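Local atomic coordinates of mandelate racemase/muconate lactonizing enzyme family protein (Bradyrhizobium sp. ORS 278, PDB entry 3TOY), a protein that is a member of the mandelate racemase/muconate lactonizing enzyme family of the enolase superfamily and binds a calcium ion in its barrel domain. Residues 245-250 against 257-262; 266-271 against 317-322; 224-229 against 250-255. All coordinates share one frame; numbering follows the deposited sequence.

Interaction 1 of 3, residues 245-250 against 257-262; sequences EEPVPQ and AAVRER. With CA (calcium ion), chain E; CA (calcium ion), chain I.
V259 turns its two methyl groups to two different neighbours on the loop 245-250. CG1 meets the ring of P247, with V259 CG1 4.2 Å from P247 CG, while the other branch, V259 CG2, lies 4.2 Å from V248 CG1. The isopropyl group therefore straddles the boundary between these consecutive loop residues. P247 and V259 point at each other's segment yet pass alongside in opposite directions, the proline meeting one methyl with the CG corner of its ring. The first torsion of V259 decides which branch meets which residue: with CG1 anti to the backbone N (chi1 175°) and CG2 anti to the carbonyl carbon, CG1 falls to P247 and CG2 to V248. No hydrogen bond joins the segments, and the contact is small and wholly apolar, although all three residues are buried. I233 and P226 of helix 226-236 and I267 of strand 267-269 add further apolar contacts to V259. This is the beta-alpha part of a barrel unit as found in the enolase superfamily: strand 243-245 ends, the loop turns over, and helix 253-262 runs back along the outside, with V259 on its inward face. At the strand end E245 points the other way, its chain extended, and binds a calcium ion through E245 OE2 at 2.3 Å; D219 and E271 complete the protein ligands. E246 supports the same ion from the second shell, E246 OE1 accepting a bond of 2.7 Å from water 1, itself a calcium ligand. One residue along from V259, the carbonyl R260 O binds a second calcium at 2.4 Å together with the backbone oxygen of S263, while the arginine side chain leads away to a salt bridge with D289.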
loop_
_atom_site.group_PDB
_atom_site.type_symbol
_atom_site.label_atom_id
_atom_site.label_comp_id
_atom_site.label_asym_id
_atom_site.label_seq_id
_atom_site.Cartn_x
_atom_site.Cartn_y
_atom_site.Cartn_z
ATOM N N GLU A 245 -5.958 -10.287 25.665
ATOM C CA GLU A 245 -7.174 -9.500 25.498
ATOM C C GLU A 245 -6.940 -8.032 25.882
ATOM O O GLU A 245 -6.324 -7.749 26.920
ATOM C CB GLU A 245 -8.270 -10.147 26.353
ATOM C CG GLU A 245 -9.622 -9.491 26.309
ATOM C CD GLU A 245 -10.642 -10.334 27.068
ATOM O OE1 GLU A 245 -10.589 -11.584 26.917
ATOM O OE2 GLU A 245 -11.485 -9.743 27.787
ATOM N N GLU A 246 -7.421 -7.113 25.035
ATOM C CA GLU A 246 -7.263 -5.659 25.223
ATOM C C GLU A 246 -5.918 -5.257 25.813
ATOM O O GLU A 246 -5.856 -4.712 26.914
ATOM C CB GLU A 246 -8.413 -5.099 26.071
ATOM C CG GLU A 246 -9.761 -5.072 25.343
ATOM C CD GLU A 246 -10.781 -4.181 26.057
ATOM O OE1 GLU A 246 -10.921 -4.319 27.290
ATOM O OE2 GLU A 246 -11.421 -3.334 25.402
ATOM N N PRO A 247 -4.822 -5.496 25.071
ATOM C CA PRO A 247 -3.506 -5.124 25.592
ATOM C C PRO A 247 -3.369 -3.626 25.808
ATOM O O PRO A 247 -2.617 -3.216 26.683
ATOM C CB PRO A 247 -2.537 -5.582 24.494
ATOM C CG PRO A 247 -3.394 -5.677 23.258
ATOM C CD PRO A 247 -4.733 -6.132 23.748
ATOM N N VAL A 248 -4.083 -2.825 25.019
ATOM C CA VAL A 248 -3.957 -1.369 25.089
ATOM C C VAL A 248 -5.341 -0.737 25.089
ATOM O O VAL A 248 -6.324 -1.446 24.952
ATOM C CB VAL A 248 -3.077 -0.846 23.912
ATOM C CG1 VAL A 248 -1.791 -1.707 23.832
ATOM C CG2 VAL A 248 -3.825 -0.930 22.590
ATOM N N PRO A 249 -5.435 0.597 25.263
ATOM C CA PRO A 249 -6.773 1.190 25.297
ATOM C C PRO A 249 -7.652 0.775 24.120
ATOM O O PRO A 249 -7.188 0.705 22.963
ATOM C CB PRO A 249 -6.501 2.697 25.289
ATOM C CG PRO A 249 -5.152 2.811 25.996
ATOM C CD PRO A 249 -4.375 1.583 25.550
ATOM N N GLN A 250 -8.922 0.505 24.416
ATOM C CA GLN A 250 -9.868 0.030 23.411
ATOM C C GLN A 250 -10.013 0.998 22.228
ATOM O O GLN A 250 -10.263 0.557 21.115
ATOM C CB GLN A 250 -11.247 -0.244 24.030
ATOM C CG GLN A 250 -11.891 0.942 24.801
ATOM C CD GLN A 250 -12.896 1.721 23.980
ATOM O OE1 GLN A 250 -13.073 1.480 22.781
ATOM N NE2 GLN A 250 -13.574 2.681 24.628
ATOM N N ALA A 257 -3.522 -2.760 16.341
ATOM C CA ALA A 257 -3.027 -3.345 15.093
ATOM C C ALA A 257 -1.513 -3.529 15.123
ATOM O O ALA A 257 -0.981 -4.529 14.644
ATOM C CB ALA A 257 -3.440 -2.447 13.884
ATOM N N ALA A 258 -0.811 -2.563 15.699
ATOM C CA ALA A 258 0.637 -2.671 15.773
ATOM C C ALA A 258 1.062 -3.825 16.697
ATOM O O ALA A 258 2.001 -4.573 16.390
ATOM C CB ALA A 258 1.228 -1.353 16.233
ATOM N N VAL A 259 0.362 -3.986 17.820
ATOM C CA VAL A 259 0.625 -5.146 18.690
ATOM C C VAL A 259 0.315 -6.430 17.945
ATOM O O VAL A 259 1.112 -7.380 17.940
ATOM C CB VAL A 259 -0.200 -5.067 19.993
ATOM C CG1 VAL A 259 -0.014 -6.351 20.861
ATOM C CG2 VAL A 259 0.197 -3.814 20.789
ATOM N N ARG A 260 -0.841 -6.467 17.294
ATOM C CA ARG A 260 -1.229 -7.670 16.577
ATOM C C ARG A 260 -0.176 -8.083 15.548
ATOM O O ARG A 260 0.152 -9.272 15.405
ATOM C CB ARG A 260 -2.534 -7.418 15.850
ATOM C CG ARG A 260 -3.077 -8.638 15.095
ATOM C CD ARG A 260 -4.241 -8.220 14.226
ATOM N NE ARG A 260 -4.699 -9.330 13.397
ATOM C CZ ARG A 260 -5.355 -9.168 12.249
ATOM N NH1 ARG A 260 -5.607 -7.953 11.803
ATOM N NH2 ARG A 260 -5.751 -10.219 11.543
ATOM N N GLU A 261 0.322 -7.101 14.799
ATOM C CA GLU A 261 1.328 -7.376 13.761
ATOM C C GLU A 261 2.591 -8.069 14.293
ATOM O O GLU A 261 3.195 -8.912 13.612
ATOM C CB GLU A 261 1.680 -6.081 13.004
ATOM C CG GLU A 261 0.628 -5.746 11.916
ATOM C CD GLU A 261 0.553 -4.246 11.538
ATOM O OE1 GLU A 261 1.607 -3.561 11.542
ATOM O OE2 GLU A 261 -0.566 -3.758 11.224
ATOM N N ARG A 262 2.982 -7.719 15.507
ATOM C CA ARG A 262 4.209 -8.249 16.110
ATOM C C ARG A 262 3.947 -9.441 17.034
ATOM O O ARG A 262 4.872 -10.156 17.417
ATOM C CB ARG A 262 4.866 -7.121 16.922
ATOM C CG ARG A 262 5.562 -6.049 16.044
ATOM C CD ARG A 262 6.919 -6.581 15.584
ATOM N NE ARG A 262 8.015 -5.690 15.973
ATOM C CZ ARG A 262 8.860 -5.923 16.978
ATOM N NH1 ARG A 262 8.767 -7.036 17.708
ATOM N NH2 ARG A 262 9.811 -5.039 17.253
HETATM CA CA CA E . -12.216 -8.120 29.262
HETATM CA CA CA I . 0.073 -11.607 15.011
HETATM O O HOH W 1 -10.630 -6.633 28.606
HETATM O O HOH W 2 1.392 -11.579 13.252
HETATM O O HOH W 3 -13.823 -9.671 30.276
HETATM O O HOH W 4 -1.513 -11.842 16.745
HETATM O O HOH W 5 -1.997 -11.751 13.547
#

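Interaction 2 of 3, residues 266-271 against 317-322; sequences PIQAGE and PMSSHI. With CA (calcium ion), chain E; ACT (acetate ion), chain F.
E271 and H321 are brought together by two different first torsions: CG of H321 is anti to its own backbone N, reaching toward E271, just past strand 267-269, whereas CG of E271 sits between N and the carbonyl carbon (chi1 77°). The glutamate chain, extended beyond CG, then runs over one face of the imidazole. E271 CB forms a CH-pi contact 3.6 Å from the H321 ring centroid, and the carboxylate stacks on the ring with the planes 24° apart. E271 OE2 comes within 3.2 Å of H321 NE2, but the angle is too poor for a hydrogen bond; NE2 instead donates in a nearly straight line (172°) to ACT O at 2.8 Å, at the ring edge. I322 CG1 covers the opposite face, and ND1 is hydrogen-bonded to D294, so both ring nitrogens have partners. Earlier on the strand, Q268 and S319 make a looser side-chain contact, and S319 OG bonds to the backbone N of F339. Both carboxylate oxygens of E271 bind the calcium, OE1 at 2.4 Å and OE2 at 2.6 Å, and ACT OXT is a further ligand. The acetate, probably from the crystallisation liquor, thus bridges calcium and histidine, with K190 and N221 also bonding to it. Such a setting, at the strand ends of an enolase-superfamily barrel, is consistent with a pocket able to hold a carboxylate against the metal.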
loop_
_atom_site.group_PDB
_atom_site.type_symbol
_atom_site.label_atom_id
_atom_site.label_comp_id
_atom_site.label_asym_id
_atom_site.label_seq_id
_atom_site.Cartn_x
_atom_site.Cartn_y
_atom_site.Cartn_z
ATOM N N PRO A 266 -2.618 -14.725 19.573
ATOM C CA PRO A 266 -3.750 -14.011 19.003
ATOM C C PRO A 266 -4.193 -12.872 19.911
ATOM O O PRO A 266 -4.200 -13.007 21.147
ATOM C CB PRO A 266 -4.823 -15.087 18.864
ATOM C CG PRO A 266 -4.003 -16.412 18.687
ATOM C CD PRO A 266 -2.809 -16.190 19.600
ATOM N N ILE A 267 -4.568 -11.755 19.295
ATOM C CA ILE A 267 -5.031 -10.586 20.033
ATOM C C ILE A 267 -6.550 -10.566 20.004
ATOM O O ILE A 267 -7.152 -10.664 18.935
ATOM C CB ILE A 267 -4.508 -9.302 19.361
ATOM C CG1 ILE A 267 -2.980 -9.289 19.405
ATOM C CG2 ILE A 267 -5.060 -8.057 20.047
ATOM C CD1 ILE A 267 -2.371 -9.421 20.869
ATOM N N GLN A 268 -7.153 -10.465 21.189
ATOM C CA GLN A 268 -8.610 -10.417 21.371
ATOM C C GLN A 268 -9.000 -8.999 21.832
ATOM O O GLN A 268 -8.296 -8.380 22.635
ATOM C CB GLN A 268 -9.005 -11.434 22.471
ATOM C CG GLN A 268 -10.464 -11.413 22.910
ATOM C CD GLN A 268 -11.398 -11.901 21.822
ATOM O OE1 GLN A 268 -11.673 -11.166 20.870
ATOM N NE2 GLN A 268 -11.897 -13.158 21.947
ATOM N N ALA A 269 -10.115 -8.493 21.313
ATOM C CA ALA A 269 -10.585 -7.154 21.686
ATOM C C ALA A 269 -12.035 -7.022 21.304
ATOM O O ALA A 269 -12.605 -7.934 20.737
ATOM C CB ALA A 269 -9.736 -6.047 21.011
ATOM N N GLY A 270 -12.642 -5.881 21.598
ATOM C CA GLY A 270 -13.997 -5.640 21.077
ATOM C C GLY A 270 -15.086 -5.420 22.118
ATOM O O GLY A 270 -16.160 -4.899 21.796
ATOM N N GLU A 271 -14.810 -5.759 23.368
ATOM C CA GLU A 271 -15.888 -5.666 24.373
ATOM C C GLU A 271 -16.261 -4.226 24.661
ATOM O O GLU A 271 -17.289 -3.964 25.281
ATOM C CB GLU A 271 -15.477 -6.352 25.678
ATOM C CG GLU A 271 -14.503 -5.540 26.549
ATOM C CD GLU A 271 -13.816 -6.426 27.577
ATOM O OE1 GLU A 271 -13.254 -7.460 27.183
ATOM O OE2 GLU A 271 -13.828 -6.090 28.777
ATOM N N PRO A 317 -12.724 -15.161 14.445
ATOM C CA PRO A 317 -13.508 -15.886 15.449
ATOM C C PRO A 317 -14.144 -14.893 16.413
ATOM O O PRO A 317 -13.466 -14.014 16.930
ATOM C CB PRO A 317 -12.444 -16.690 16.192
ATOM C CG PRO A 317 -11.394 -16.943 15.115
ATOM C CD PRO A 317 -11.318 -15.612 14.406
ATOM N N MET A 318 -15.426 -15.089 16.692
ATOM C CA MET A 318 -16.210 -14.126 17.466
ATOM C C MET A 318 -16.735 -14.769 18.751
ATOM O O MET A 318 -17.454 -15.759 18.691
ATOM C CB MET A 318 -17.378 -13.652 16.604
ATOM C CG MET A 318 -18.268 -12.592 17.225
ATOM S SD MET A 318 -19.187 -11.817 15.862
ATOM C CE MET A 318 -20.635 -11.115 16.699
ATOM N N SER A 319 -16.353 -14.183 19.889
ATOM C CA SER A 319 -16.775 -14.623 21.213
ATOM C C SER A 319 -17.706 -13.568 21.815
ATOM O O SER A 319 -17.967 -12.546 21.179
ATOM C CB SER A 319 -15.529 -14.813 22.086
ATOM O OG SER A 319 -14.754 -15.899 21.597
ATOM N N SER A 320 -18.189 -13.795 23.045
ATOM C CA SER A 320 -19.002 -12.802 23.716
ATOM C C SER A 320 -18.293 -12.193 24.915
ATOM O O SER A 320 -17.385 -12.788 25.504
ATOM C CB SER A 320 -20.346 -13.427 24.153
ATOM O OG SER A 320 -20.106 -14.587 24.952
ATOM N N HIS A 321 -18.716 -10.980 25.267
ATOM C CA HIS A 321 -18.296 -10.382 26.515
ATOM C C HIS A 321 -19.463 -10.341 27.505
ATOM O O HIS A 321 -20.437 -9.620 27.282
ATOM C CB HIS A 321 -17.832 -8.955 26.326
ATOM C CG HIS A 321 -17.372 -8.325 27.602
ATOM N ND1 HIS A 321 -17.912 -7.159 28.096
ATOM C CD2 HIS A 321 -16.430 -8.713 28.492
ATOM C CE1 HIS A 321 -17.317 -6.848 29.235
ATOM N NE2 HIS A 321 -16.405 -7.770 29.493
ATOM N N ILE A 322 -19.302 -11.086 28.603
ATOM C CA ILE A 322 -20.305 -11.237 29.663
ATOM C C ILE A 322 -21.740 -11.368 29.141
ATOM O O ILE A 322 -21.964 -11.927 28.067
ATOM C CB ILE A 322 -20.145 -10.157 30.761
ATOM C CG1 ILE A 322 -20.463 -8.765 30.211
ATOM C CG2 ILE A 322 -18.767 -10.238 31.363
ATOM C CD1 ILE A 322 -20.295 -7.658 31.233
HETATM CA CA CA E . -12.216 -8.120 29.262
HETATM C C ACT F . -13.913 -7.012 32.063
HETATM O O ACT F . -14.888 -7.788 31.899
HETATM O OXT ACT F . -12.831 -7.362 31.548
HETATM C CH3 ACT F . -14.025 -5.726 32.836
HETATM O O HOH W 1 -10.630 -6.633 28.606
HETATM O O HOH W 3 -13.823 -9.671 30.276
#

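Interaction 3 of 3, residues 224-229 against 250-255; sequences LDPAEA and QENLSG. With P4C (O-acetaldehydyl-hexaethylene glycol), chain N.
P226 sets the CG corner of its ring against the backbone of G255, with P226 CG 3.7 Å from G255 CA. The same corner also meets the amide end of N252, at 4.1 Å from P226 CG to N252 ND2. No hydrogen bond crosses between the segments. Lacking a side chain, G255 admits this close approach of the proline ring. The CA atoms of P226 and G255 lie 5.6 Å apart. One shell out, each helix start is held by a side-chain cap. N252 places its CG anti to the backbone N (chi1 -169°), and N252 OD1 accepts from G255 N at 2.9 Å, the donor standing well above the carbonyl plane and the N-H angle a bent 143°. That fixes the amide beside the proline, and N252 ND2 is bonded in turn to S315 of a third subunit, a residue that also packs on P226. On the other side D225 caps helix 226-236: D225 OD1 accepts from E228 N at 2.9 Å, nearly along the C-O axis. D225 OD1 also accepts from O1 of a bound o-acetaldehydyl-hexaethylene glycol at 2.9 Å, so a backbone amide and a ligand hydroxyl share it. Further out, V248 also packs on P226, while E251 pairs with R115 of a second subunit and S254 bonds to E281 of that subunit, placing the contact next to two interfaces of the assembly. Two neighbouring helices that cover the outside of the barrel thus meet at their first turns, each opened by an N-cap, D225 for one and N252 for the other, in the beta/alpha-barrel of the enolase-superfamily C-terminal domain.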
loop_
_atom_site.group_PDB
_atom_site.type_symbol
_atom_site.label_atom_id
_atom_site.label_comp_id
_atom_site.label_asym_id
_atom_site.label_seq_id
_atom_site.Cartn_x
_atom_site.Cartn_y
_atom_site.Cartn_z
ATOM N N LEU A 224 -1.769 -1.499 29.098
ATOM C CA LEU A 224 -0.420 -1.290 28.544
ATOM C C LEU A 224 -0.433 -0.328 27.365
ATOM O O LEU A 224 -1.490 -0.039 26.829
ATOM C CB LEU A 224 0.179 -2.622 28.092
ATOM C CG LEU A 224 0.157 -3.745 29.128
ATOM C CD1 LEU A 224 0.793 -5.008 28.562
ATOM C CD2 LEU A 224 0.928 -3.261 30.358
ATOM N N ASP A 225 0.752 0.156 26.969
ATOM C CA ASP A 225 0.920 0.811 25.666
ATOM C C ASP A 225 1.430 -0.211 24.657
ATOM O O ASP A 225 1.792 -1.339 25.025
ATOM C CB ASP A 225 1.800 2.085 25.735
ATOM C CG ASP A 225 3.230 1.828 26.206
ATOM O OD1 ASP A 225 3.774 0.736 26.030
ATOM O OD2 ASP A 225 3.832 2.765 26.756
ATOM N N PRO A 226 1.404 0.138 23.365
ATOM C CA PRO A 226 1.775 -0.885 22.402
ATOM C C PRO A 226 3.184 -1.452 22.565
ATOM O O PRO A 226 3.362 -2.664 22.466
ATOM C CB PRO A 226 1.595 -0.169 21.060
ATOM C CG PRO A 226 0.434 0.753 21.338
ATOM C CD PRO A 226 0.703 1.266 22.725
ATOM N N ALA A 227 4.185 -0.612 22.841
ATOM C CA ALA A 227 5.536 -1.156 22.973
ATOM C C ALA A 227 5.618 -2.126 24.175
ATOM O O ALA A 227 6.225 -3.200 24.086
ATOM C CB ALA A 227 6.588 -0.025 23.104
ATOM N N GLU A 228 4.999 -1.752 25.288
ATOM C CA GLU A 228 5.063 -2.631 26.463
ATOM C C GLU A 228 4.262 -3.916 26.255
ATOM O O GLU A 228 4.680 -5.005 26.685
ATOM C CB GLU A 228 4.616 -1.905 27.728
ATOM C CG GLU A 228 4.699 -2.780 28.994
ATOM C CD GLU A 228 6.128 -3.195 29.405
ATOM O OE1 GLU A 228 7.130 -2.652 28.869
ATOM O OE2 GLU A 228 6.253 -4.056 30.310
ATOM N N ALA A 229 3.114 -3.802 25.596
ATOM C CA ALA A 229 2.319 -4.988 25.306
ATOM C C ALA A 229 3.146 -5.940 24.449
ATOM O O ALA A 229 3.228 -7.133 24.705
ATOM C CB ALA A 229 1.023 -4.605 24.594
ATOM N N GLN A 250 -8.922 0.505 24.416
ATOM C CA GLN A 250 -9.868 0.030 23.411
ATOM C C GLN A 250 -10.013 0.998 22.228
ATOM O O GLN A 250 -10.263 0.557 21.115
ATOM C CB GLN A 250 -11.247 -0.244 24.030
ATOM C CG GLN A 250 -11.891 0.942 24.801
ATOM C CD GLN A 250 -12.896 1.721 23.980
ATOM O OE1 GLN A 250 -13.073 1.480 22.781
ATOM N NE2 GLN A 250 -13.574 2.681 24.628
ATOM N N GLU A 251 -9.881 2.300 22.470
ATOM C CA GLU A 251 -10.052 3.288 21.396
ATOM C C GLU A 251 -8.845 3.292 20.460
ATOM O O GLU A 251 -8.898 3.885 19.383
ATOM C CB GLU A 251 -10.182 4.712 21.969
ATOM C CG GLU A 251 -11.347 4.907 22.950
ATOM C CD GLU A 251 -10.926 4.765 24.417
ATOM O OE1 GLU A 251 -9.944 4.045 24.698
ATOM O OE2 GLU A 251 -11.598 5.378 25.290
ATOM N N ASN A 252 -7.755 2.683 20.912
ATOM C CA ASN A 252 -6.489 2.761 20.189
ATOM C C ASN A 252 -6.434 1.598 19.192
ATOM O O ASN A 252 -5.814 0.576 19.451
ATOM C CB ASN A 252 -5.323 2.753 21.184
ATOM C CG ASN A 252 -3.970 3.102 20.539
ATOM O OD1 ASN A 252 -3.876 3.314 19.326
ATOM N ND2 ASN A 252 -2.925 3.174 21.360
ATOM N N LEU A 253 -7.156 1.747 18.082
ATOM C CA LEU A 253 -7.258 0.677 17.098
ATOM C C LEU A 253 -5.900 0.496 16.405
ATOM O O LEU A 253 -5.482 -0.648 16.130
ATOM C CB LEU A 253 -8.328 0.999 16.049
ATOM C CG LEU A 253 -9.759 1.194 16.610
ATOM C CD1 LEU A 253 -10.750 1.609 15.505
ATOM C CD2 LEU A 253 -10.205 -0.053 17.322
ATOM N N SER A 254 -5.261 1.615 16.067
ATOM C CA SER A 254 -3.904 1.577 15.452
ATOM C C SER A 254 -2.890 0.903 16.347
ATOM O O SER A 254 -2.053 0.125 15.877
ATOM C CB SER A 254 -3.424 2.989 15.084
ATOM O OG SER A 254 -4.260 3.498 14.044
ATOM N N GLY A 255 -2.941 1.204 17.642
ATOM C CA GLY A 255 -2.047 0.552 18.599
ATOM C C GLY A 255 -2.319 -0.943 18.713
ATOM O O GLY A 255 -1.396 -1.750 18.722
HETATM O O1 P4C N . 6.508 1.253 26.655
HETATM C C2 P4C N . 7.276 2.337 27.203
HETATM C C3 P4C N . 7.161 2.287 28.721
HETATM O O4 P4C N . 6.657 3.535 29.167
HETATM C C5 P4C N . 6.156 3.471 30.496
HETATM C C6 P4C N . 6.894 4.518 31.317
HETATM O O7 P4C N . 8.193 4.020 31.642
HETATM C C8 P4C N . 8.955 5.001 32.351
HETATM C C9 P4C N . 10.336 4.457 32.646
HETATM O O10 P4C N . 10.177 3.394 33.575
HETATM C C11 P4C N . 11.440 2.933 34.035
HETATM C C12 P4C N . 11.223 1.650 34.815
HETATM O O13 P4C N . 10.392 0.782 34.049
HETATM C C14 P4C N . 10.274 -0.509 34.648
HETATM C C15 P4C N . 9.621 -1.449 33.646
HETATM O O16 P4C N . 10.574 -1.760 32.635
HETATM C C17 P4C N . 9.986 -2.168 31.403
HETATM C C18 P4C N . 11.097 -2.285 30.365
HETATM O O19 P4C N . 11.995 -3.335 30.727
HETATM C C20 P4C N . 13.135 -3.415 29.871
HETATM C C21 P4C N . 14.131 -4.443 30.401
HETATM O O22 P4C N . 14.768 -3.962 31.590
#

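In the fold
All three contacts belong to the C-terminal barrel domain. Interactions 1 and 3 have centres about 5 Å apart and interlock along the chain: 224-229 comes first, then 245-250 and 250-255, which share Q250, then 257-262. Both use helix 253-262, and P247 O to L224 N, 3.1 Å, probably adds a hydrogen bond between them. Interaction 2 follows later in the chain, its centre about 12 Å from interaction 1 and 16 Å from interaction 3, which it does not touch. The neighbouring parallel strands 243-245 and 267-269 lie inside the helical layer, with the calcium at their ends: E245 and E271 bind the same ion, so interactions 1 and 2 meet at the metal site, while interaction 3 lies toward the subunit interfaces.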